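PDB 2XEM: DYNE7 from Micromonospora chersina, which is a hot-dog fold thioesterase of dynemicin biosynthesis that probably releases a polyene from its thioester on the enediyne pathway. Local coordinates for residues D[95-100]-D[115-120]. Sequence-based numbering, arbitrary orientation.
Sequences IAMSFD and GRQTVA
I95 pairs with V119, M97 with Q117 and F99 with G115 along the antiparallel hairpin of strands 94-105 and 110-124. Each pair shares two backbone hydrogen bonds. M97 N to Q117 O is nearly straight, 172° at the hydrogen. F99 N meets G115 O from above the carbonyl plane, 2.8 Å away. The F99 side chain starts beside the glycine, with CB 4.0 Å from G115 O. With CG anti to the carbonyl carbon (chi1 -53°), the ring lies on the face shared with M97 and Q117. CD2 passes G115 O at 3.8 Å, and CE2 reaches Q117 CB at 4.0 Å, so the ring turns its edge to the neighbouring strand. Helix 32-48 also packs on this ring, through Q37 and C40. An alanine at F99 would probably leave a gap between that helix and the sheet, with Q117 CB losing its ring neighbour. M97 bends at chi3 (-76°), and its CE touches both Q117 OE1 and V119 CG1, the latter at 3.7 Å. R41 of the same helix hydrogen-bonds Q117 OE1. On the other face, S98 OG and T118 OG1 hydrogen-bond to D88 and D66. A curved antiparallel sheet packed on a long helix is the hallmark of the hot-dog fold.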
# COMPACT_ATOMS: atom_id res chain seq x y z
N ILE D 95 5.48 -6.79 -24.13
CA ILE D 95 4.17 -6.20 -24.33
C ILE D 95 4.23 -4.78 -23.79
O ILE D 95 4.47 -4.59 -22.60
CB ILE D 95 3.05 -7.02 -23.59
CG1 ILE D 95 3.01 -8.51 -24.05
CG2 ILE D 95 1.69 -6.34 -23.73
CD1 ILE D 95 2.35 -9.45 -23.04
N ALA D 96 3.95 -3.78 -24.63
CA ALA D 96 3.79 -2.39 -24.21
C ALA D 96 2.31 -2.05 -24.23
O ALA D 96 1.64 -2.27 -25.24
CB ALA D 96 4.58 -1.46 -25.13
N MET D 97 1.80 -1.60 -23.08
CA MET D 97 0.41 -1.18 -22.86
C MET D 97 0.38 0.28 -22.51
O MET D 97 1.34 0.77 -21.93
CB MET D 97 -0.19 -1.94 -21.66
CG MET D 97 -0.47 -3.40 -21.94
SD MET D 97 -0.55 -4.34 -20.40
CE MET D 97 1.27 -4.43 -20.00
N SER D 98 -0.71 0.98 -22.88
CA SER D 98 -0.97 2.36 -22.48
C SER D 98 -2.30 2.48 -21.74
O SER D 98 -3.16 1.61 -21.87
CB SER D 98 -0.93 3.32 -23.67
OG SER D 98 -1.84 2.91 -24.67
N PHE D 99 -2.43 3.53 -20.90
CA PHE D 99 -3.54 3.69 -19.96
C PHE D 99 -4.01 5.12 -19.96
O PHE D 99 -3.18 6.03 -19.93
CB PHE D 99 -3.14 3.28 -18.53
CG PHE D 99 -2.54 1.90 -18.37
CD1 PHE D 99 -3.33 0.82 -18.03
CD2 PHE D 99 -1.17 1.69 -18.56
CE1 PHE D 99 -2.78 -0.46 -17.89
CE2 PHE D 99 -0.62 0.41 -18.43
CZ PHE D 99 -1.43 -0.65 -18.09
N ASP D 100 -5.34 5.31 -20.06
CA ASP D 100 -6.00 6.55 -19.72
C ASP D 100 -6.70 6.34 -18.39
O ASP D 100 -7.31 5.29 -18.18
CB ASP D 100 -7.06 6.92 -20.78
CG ASP D 100 -6.54 7.55 -22.07
OD1 ASP D 100 -5.31 7.79 -22.17
OD2 ASP D 100 -7.36 7.84 -22.95
N GLY D 115 -0.82 6.77 -18.63
CA GLY D 115 0.32 5.95 -18.27
C GLY D 115 0.72 4.97 -19.34
O GLY D 115 0.02 4.80 -20.35
N ARG D 116 1.86 4.31 -19.11
CA ARG D 116 2.39 3.30 -20.01
C ARG D 116 3.16 2.31 -19.18
O ARG D 116 3.74 2.69 -18.17
CB ARG D 116 3.38 3.89 -21.05
CG ARG D 116 2.81 4.82 -22.08
CD ARG D 116 3.88 5.22 -23.12
NE ARG D 116 5.16 5.69 -22.53
CZ ARG D 116 5.43 6.94 -22.19
NH1 ARG D 116 4.52 7.89 -22.31
NH2 ARG D 116 6.63 7.26 -21.73
N GLN D 117 3.27 1.08 -19.68
CA GLN D 117 4.06 0.05 -19.02
C GLN D 117 4.52 -0.94 -20.07
O GLN D 117 3.75 -1.25 -20.99
CB GLN D 117 3.16 -0.67 -18.02
CG GLN D 117 3.82 -1.64 -17.13
CD GLN D 117 2.74 -2.26 -16.32
OE1 GLN D 117 2.10 -3.23 -16.74
NE2 GLN D 117 2.41 -1.63 -15.22
N THR D 118 5.76 -1.45 -19.92
CA THR D 118 6.22 -2.59 -20.72
C THR D 118 6.41 -3.76 -19.80
O THR D 118 7.04 -3.62 -18.75
CB THR D 118 7.53 -2.28 -21.48
OG1 THR D 118 7.40 -1.03 -22.13
CG2 THR D 118 7.89 -3.36 -22.51
N VAL D 119 5.89 -4.91 -20.18
CA VAL D 119 6.07 -6.16 -19.44
C VAL D 119 6.75 -7.23 -20.29
O VAL D 119 6.60 -7.23 -21.51
CB VAL D 119 4.77 -6.70 -18.79
CG1 VAL D 119 4.09 -5.68 -17.90
CG2 VAL D 119 3.80 -7.32 -19.83
N ALA D 120 7.49 -8.12 -19.66
CA ALA D 120 8.08 -9.27 -20.33
C ALA D 120 7.47 -10.55 -19.75
O ALA D 120 7.28 -10.64 -18.53
CB ALA D 120 9.60 -9.27 -20.14